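Local coordinates for ER-derived vesicles protein ERV41 (Saccharomyces cerevisiae, PDB 3ZLC), which travels in COPII-coated vesicles between endoplasmic reticulum and Golgi and is required for efficient transport of a subset of secretory proteins, seen here as its lumenal domain, at residues A86-F91 / F180-P185; P185-V190 / D216-Y221. All blocks are in the same frame, centred on the assembly; numbering follows the deposited sequence.

Contact 1. Residues A86-F91 / F180-P185; sequences AIPAEF and FNQDEP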
loop_
_atom_site.group_PDB
_atom_site.type_symbol
_atom_site.label_atom_id
_atom_site.label_comp_id
_atom_site.label_asym_id
_atom_site.label_seq_id
_atom_site.Cartn_x
_atom_site.Cartn_y
_atom_site.Cartn_z
ATOM N N ALA A 86 0.208 12.566 -17.587
ATOM C CA ALA A 86 1.515 12.435 -16.928
ATOM C C ALA A 86 2.175 11.060 -17.071
ATOM O O ALA A 86 3.376 10.915 -16.825
ATOM C CB ALA A 86 1.409 12.805 -15.461
ATOM N N ILE A 87 1.393 10.049 -17.434
ATOM C CA ILE A 87 1.929 8.709 -17.624
ATOM C C ILE A 87 2.681 8.634 -18.940
ATOM O O ILE A 87 2.089 8.870 -19.996
ATOM C CB ILE A 87 0.814 7.655 -17.662
ATOM C CG1 ILE A 87 0.021 7.695 -16.366
ATOM C CG2 ILE A 87 1.403 6.258 -17.859
ATOM C CD1 ILE A 87 0.914 7.542 -15.184
ATOM N N PRO A 88 3.989 8.308 -18.880
ATOM C CA PRO A 88 4.725 8.006 -20.110
ATOM C C PRO A 88 3.968 6.896 -20.827
ATOM O O PRO A 88 3.701 5.861 -20.211
ATOM C CB PRO A 88 6.077 7.489 -19.594
ATOM C CG PRO A 88 6.226 8.078 -18.225
ATOM C CD PRO A 88 4.819 8.130 -17.674
ATOM N N ALA A 89 3.599 7.113 -22.087
ATOM C CA ALA A 89 2.787 6.151 -22.832
ATOM C C ALA A 89 3.426 4.760 -22.867
ATOM O O ALA A 89 2.752 3.757 -23.137
ATOM C CB ALA A 89 2.515 6.663 -24.244
ATOM N N GLU A 90 4.729 4.718 -22.597
ATOM C CA GLU A 90 5.468 3.475 -22.421
ATOM C C GLU A 90 4.888 2.629 -21.292
ATOM O O GLU A 90 5.024 1.408 -21.298
ATOM C CB GLU A 90 6.938 3.784 -22.103
ATOM C CG GLU A 90 7.719 4.459 -23.231
ATOM C CD GLU A 90 8.800 5.397 -22.717
ATOM O OE1 GLU A 90 8.589 6.031 -21.659
ATOM O OE2 GLU A 90 9.855 5.506 -23.376
ATOM N N PHE A 91 4.243 3.266 -20.318
ATOM C CA PHE A 91 3.821 2.536 -19.131
ATOM C C PHE A 91 2.324 2.275 -19.043
ATOM O O PHE A 91 1.773 2.002 -17.967
ATOM C CB PHE A 91 4.396 3.183 -17.874
ATOM C CG PHE A 91 5.893 3.066 -17.789
ATOM C CD1 PHE A 91 6.714 3.929 -18.507
ATOM C CD2 PHE A 91 6.479 2.064 -17.027
ATOM C CE1 PHE A 91 8.092 3.811 -18.447
ATOM C CE2 PHE A 91 7.856 1.940 -16.964
ATOM C CZ PHE A 91 8.664 2.817 -17.673
ATOM N N PHE A 180 5.919 7.307 -9.403
ATOM C CA PHE A 180 7.012 6.827 -10.220
ATOM C C PHE A 180 7.977 7.952 -10.542
ATOM O O PHE A 180 7.603 9.123 -10.599
ATOM C CB PHE A 180 6.502 6.187 -11.512
ATOM C CG PHE A 180 6.065 7.174 -12.533
ATOM C CD1 PHE A 180 6.968 7.673 -13.462
ATOM C CD2 PHE A 180 4.754 7.604 -12.574
ATOM C CE1 PHE A 180 6.572 8.597 -14.407
ATOM C CE2 PHE A 180 4.347 8.517 -13.528
ATOM C CZ PHE A 180 5.257 9.021 -14.440
ATOM N N ASN A 181 9.221 7.575 -10.776
ATOM C CA ASN A 181 10.265 8.533 -11.108
ATOM C C ASN A 181 11.315 7.720 -11.829
ATOM O O ASN A 181 12.042 6.948 -11.200
ATOM C CB ASN A 181 10.848 9.174 -9.834
ATOM C CG ASN A 181 11.893 10.255 -10.133
ATOM O OD1 ASN A 181 12.576 10.227 -11.163
ATOM N ND2 ASN A 181 12.027 11.206 -9.215
ATOM N N GLN A 182 11.382 7.875 -13.146
ATOM C CA GLN A 182 12.281 7.060 -13.948
ATOM C C GLN A 182 13.742 7.387 -13.640
ATOM O O GLN A 182 14.633 6.578 -13.902
ATOM C CB GLN A 182 11.959 7.221 -15.441
ATOM C CG GLN A 182 10.485 6.971 -15.781
ATOM C CD GLN A 182 10.213 6.898 -17.278
ATOM O OE1 GLN A 182 9.569 7.782 -17.852
ATOM N NE2 GLN A 182 10.689 5.832 -17.914
ATOM N N ASP A 183 13.972 8.558 -13.051
ATOM C CA ASP A 183 15.318 8.985 -12.678
ATOM C C ASP A 183 15.699 8.578 -11.245
ATOM O O ASP A 183 16.872 8.566 -10.892
ATOM C CB ASP A 183 15.458 10.502 -12.860
ATOM C CG ASP A 183 15.332 10.927 -14.315
ATOM O OD1 ASP A 183 15.655 10.113 -15.208
ATOM O OD2 ASP A 183 14.906 12.078 -14.564
ATOM N N GLU A 184 14.713 8.243 -10.423
ATOM C CA GLU A 184 15.000 7.808 -9.059
ATOM C C GLU A 184 14.315 6.481 -8.727
ATOM O O GLU A 184 13.371 6.456 -7.934
ATOM C CB GLU A 184 14.574 8.885 -8.044
ATOM C CG GLU A 184 15.227 10.268 -8.239
ATOM C CD GLU A 184 16.730 10.259 -8.015
ATOM O OE1 GLU A 184 17.229 9.358 -7.307
ATOM O OE2 GLU A 184 17.416 11.158 -8.548
ATOM N N PRO A 185 14.799 5.370 -9.321
ATOM C CA PRO A 185 14.200 4.048 -9.070
ATOM C C PRO A 185 14.301 3.587 -7.618
ATOM O O PRO A 185 13.425 2.848 -7.164
ATOM C CB PRO A 185 15.034 3.099 -9.960
ATOM C CG PRO A 185 16.324 3.843 -10.248
ATOM C CD PRO A 185 15.912 5.301 -10.290
#
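Phe180 and Pro88 reach toward each other tip to tip, with Ala86 and Ile87 meeting the same phenylalanine ring. Chi1 of 76° places Phe180 CG between the backbone N and the carbonyl carbon, and CZ, at the far end of the ring, meets the leading corner of the proline, Pro88 CD, at 3.4 Å. The proline comes in obliquely to the aromatic plane. At the edge of the Phe180 ring, in its plane, lies the carbonyl oxygen of Ala86, with O 3.6 Å from CZ, so the polar oxygen faces the rim of the ring. Ile87 crosses the same ring obliquely and touches it through the end of its longer branch, CD1 to CE2 at 3.9 Å.

Gln182 makes the second half of the contact. Its chain runs extended beyond CG and slides past Pro88 in the opposite direction, leaving OE1 3.4 Å from the proline CG. The other arm of the amide, NE2, lies 3.3 Å from CE1 of Phe91, oblique to that ring; the amide and ring planes are 80° apart. Phe91 itself meets the ring of Phe114 and has Pro88 O at its edge, while its N closes a short turn by bonding to that same oxygen at 2.7 Å. Gln182 sits within a type I turn from Asn181 to Glu184, reinforced by an Asx turn, Asp183 N to Asn181 OD1 at 2.9 Å.

Ile87 and Phe180 both touch Val68 of strand 67-68 and Ile62 of a neighbouring loop. The touches between the two loops are thus van der Waals in kind: Phe180 packs on proline and isoleucine carbons, Gln182 contributes through its amide against Phe91 and Pro88, and no polar pair fixes one loop to the other.

Contact 2. Residues P185-V190 / D216-Y221; sequences PLTTYV and DYRYLY
Thr188 and Tyr219 pair through two backbone hydrogen bonds, Thr188 N to Tyr219 O at 2.9 Å and Tyr219 N to Thr188 O at 2.8 Å. Val190 and Tyr217 repeat the pattern two residues along, with Tyr189 and Arg218 as the non-hydrogen-bonded pair between them. This is the antiparallel ladder of the hairpin formed by strands 188-200 and 209-219, their local axes 164° apart. Arg218 CA adds a CA-H...O contact to Thr188 O.

Apolar contacts line both faces. With Thr188, Val190 and Tyr217 on one side, the Tyr219 ring turns its edge to Val190, CG2 lying in the ring plane 3.9 Å from CE2. On the other, the arginine's methylenes carry the contact: Arg218 CG lies 3.5 Å from Tyr189 CD2, oblique to the ring, and Arg218 CD lies 3.6 Å from Tyr189 CE2. Thr187 CG2 lies over one face of the Tyr189 ring.

Beyond the ladder, Leu186 and Tyr221 point the same way, side by side. Leu186 CD1 makes a CH-pi contact over the tyrosine face, 4.1 Å from its centroid.

Two waters bridge the ends beyond the ladder. One donates to Leu186 O at 2.7 Å, more weakly to Tyr219 O, and bonds Thr188 OG1; the other accepts from Tyr221 N at 2.9 Å and donates to Thr187 OG1, which also bonds Glu184 O. Where direct strand pairing stops, water thus satisfies backbone polar groups, and next to the ladder Leu186 packs on Tyr221, the first residue of helix 221-224.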
loop_
_atom_site.group_PDB
_atom_site.type_symbol
_atom_site.label_atom_id
_atom_site.label_comp_id
_atom_site.label_asym_id
_atom_site.label_seq_id
_atom_site.Cartn_x
_atom_site.Cartn_y
_atom_site.Cartn_z
ATOM N N PRO A 185 14.799 5.370 -9.321
ATOM C CA PRO A 185 14.200 4.048 -9.070
ATOM C C PRO A 185 14.301 3.587 -7.618
ATOM O O PRO A 185 13.425 2.848 -7.164
ATOM C CB PRO A 185 15.034 3.099 -9.960
ATOM C CG PRO A 185 16.324 3.843 -10.248
ATOM C CD PRO A 185 15.912 5.301 -10.290
ATOM N N LEU A 186 15.360 3.986 -6.912
ATOM C CA LEU A 186 15.590 3.501 -5.547
ATOM C C LEU A 186 15.033 4.437 -4.475
ATOM O O LEU A 186 15.476 4.434 -3.318
ATOM C CB LEU A 186 17.072 3.266 -5.324
ATOM C CG LEU A 186 17.616 2.160 -6.231
ATOM C CD1 LEU A 186 19.137 2.071 -6.174
ATOM C CD2 LEU A 186 16.986 0.869 -5.786
ATOM N N THR A 187 14.061 5.246 -4.870
ATOM C CA THR A 187 13.373 6.117 -3.930
ATOM C C THR A 187 12.622 5.289 -2.889
ATOM O O THR A 187 12.024 4.259 -3.207
ATOM C CB THR A 187 12.434 7.065 -4.678
ATOM O OG1 THR A 187 13.238 7.961 -5.454
ATOM C CG2 THR A 187 11.555 7.874 -3.707
ATOM N N THR A 188 12.688 5.738 -1.639
ATOM C CA THR A 188 11.925 5.138 -0.551
ATOM C C THR A 188 10.657 5.954 -0.329
ATOM O O THR A 188 10.717 7.177 -0.154
ATOM C CB THR A 188 12.748 5.155 0.738
ATOM O OG1 THR A 188 13.779 4.164 0.644
ATOM C CG2 THR A 188 11.860 4.863 1.949
ATOM N N TYR A 189 9.515 5.277 -0.336
ATOM C CA TYR A 189 8.242 5.932 -0.119
ATOM C C TYR A 189 7.665 5.494 1.223
ATOM O O TYR A 189 7.599 4.293 1.523
ATOM C CB TYR A 189 7.270 5.556 -1.250
ATOM C CG TYR A 189 7.765 5.929 -2.642
ATOM C CD1 TYR A 189 8.548 5.053 -3.384
ATOM C CD2 TYR A 189 7.427 7.156 -3.215
ATOM C CE1 TYR A 189 8.989 5.391 -4.658
ATOM C CE2 TYR A 189 7.858 7.502 -4.482
ATOM C CZ TYR A 189 8.638 6.612 -5.197
ATOM O OH TYR A 189 9.078 6.956 -6.458
ATOM N N VAL A 190 7.243 6.463 2.032
ATOM C CA VAL A 190 6.670 6.149 3.343
ATOM C C VAL A 190 5.308 6.807 3.455
ATOM O O VAL A 190 5.184 8.018 3.242
ATOM C CB VAL A 190 7.567 6.644 4.494
ATOM C CG1 VAL A 190 7.014 6.158 5.847
ATOM C CG2 VAL A 190 8.998 6.131 4.310
ATOM N N ASP A 216 2.541 11.892 3.582
ATOM C CA ASP A 216 3.440 11.126 2.702
ATOM C C ASP A 216 4.861 11.642 2.783
ATOM O O ASP A 216 5.077 12.858 2.773
ATOM C CB ASP A 216 3.042 11.310 1.229
ATOM C CG ASP A 216 1.690 10.746 0.895
ATOM O OD1 ASP A 216 0.999 10.211 1.782
ATOM O OD2 ASP A 216 1.324 10.857 -0.288
ATOM N N TYR A 217 5.824 10.726 2.805
ATOM C CA TYR A 217 7.245 11.102 2.771
ATOM C C TYR A 217 7.970 10.364 1.641
ATOM O O TYR A 217 7.549 9.274 1.233
ATOM C CB TYR A 217 7.921 10.785 4.115
ATOM C CG TYR A 217 7.639 11.784 5.221
ATOM C CD1 TYR A 217 6.404 11.811 5.873
ATOM C CD2 TYR A 217 8.613 12.693 5.620
ATOM C CE1 TYR A 217 6.151 12.736 6.898
ATOM C CE2 TYR A 217 8.377 13.606 6.639
ATOM C CZ TYR A 217 7.145 13.617 7.275
ATOM O OH TYR A 217 6.907 14.536 8.283
ATOM N N ARG A 218 9.044 10.967 1.123
ATOM C CA ARG A 218 9.881 10.317 0.118
ATOM C C ARG A 218 11.327 10.563 0.494
ATOM O O ARG A 218 11.654 11.643 0.981
ATOM C CB ARG A 218 9.629 10.900 -1.270
ATOM C CG ARG A 218 8.467 10.282 -1.996
ATOM C CD ARG A 218 8.332 10.866 -3.391
ATOM N NE ARG A 218 8.108 12.306 -3.348
ATOM C CZ ARG A 218 6.952 12.867 -3.005
ATOM N NH1 ARG A 218 5.913 12.109 -2.668
ATOM N NH2 ARG A 218 6.834 14.188 -2.994
ATOM N N TYR A 219 12.188 9.567 0.285
ATOM C CA TYR A 219 13.618 9.728 0.566
ATOM C C TYR A 219 14.427 9.217 -0.613
ATOM O O TYR A 219 14.195 8.106 -1.094
ATOM C CB TYR A 219 14.016 8.941 1.825
ATOM C CG TYR A 219 13.301 9.390 3.078
ATOM C CD1 TYR A 219 13.745 10.494 3.799
ATOM C CD2 TYR A 219 12.180 8.714 3.536
ATOM C CE1 TYR A 219 13.081 10.919 4.945
ATOM C CE2 TYR A 219 11.505 9.128 4.686
ATOM C CZ TYR A 219 11.963 10.229 5.382
ATOM O OH TYR A 219 11.309 10.646 6.520
ATOM N N LEU A 220 15.383 10.014 -1.074
ATOM C CA LEU A 220 16.263 9.600 -2.167
ATOM C C LEU A 220 17.201 8.515 -1.654
ATOM O O LEU A 220 17.534 8.508 -0.464
ATOM C CB LEU A 220 17.086 10.782 -2.676
ATOM C CG LEU A 220 16.366 12.034 -3.188
ATOM C CD1 LEU A 220 15.190 11.667 -4.070
ATOM C CD2 LEU A 220 15.929 12.955 -2.046
ATOM N N TYR A 221 17.640 7.614 -2.533
ATOM C CA TYR A 221 18.496 6.507 -2.109
ATOM C C TYR A 221 19.776 6.960 -1.398
ATOM O O TYR A 221 20.213 6.325 -0.426
ATOM C CB TYR A 221 18.855 5.598 -3.292
ATOM C CG TYR A 221 19.771 4.449 -2.900
ATOM C CD1 TYR A 221 19.314 3.432 -2.067
ATOM C CD2 TYR A 221 21.086 4.383 -3.358
ATOM C CE1 TYR A 221 20.129 2.383 -1.698
ATOM C CE2 TYR A 221 21.917 3.331 -2.994
ATOM C CZ TYR A 221 21.424 2.333 -2.162
ATOM O OH TYR A 221 22.220 1.278 -1.782
HETATM O O HOH W 1 15.750 5.132 -0.744
HETATM O O HOH W 2 16.358 7.792 -5.109
#

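Overall arrangement
Contacts 1 and 2 follow one another along the chain and share Pro185, where the turn of contact 1 gives way to the run into strand 188-200. Their centres are 15 Å apart, yet they touch directly: Phe180 CA lies 4.3 Å from Tyr189 OH. Contact 1 is farther out, its centre about 19 Å from the chain centre against about 14 Å for contact 2. The 180-185 loop leaves strand 177-179 of one mixed sheet, and the next strand pairs within the other, so the two contacts follow the passage between sheets.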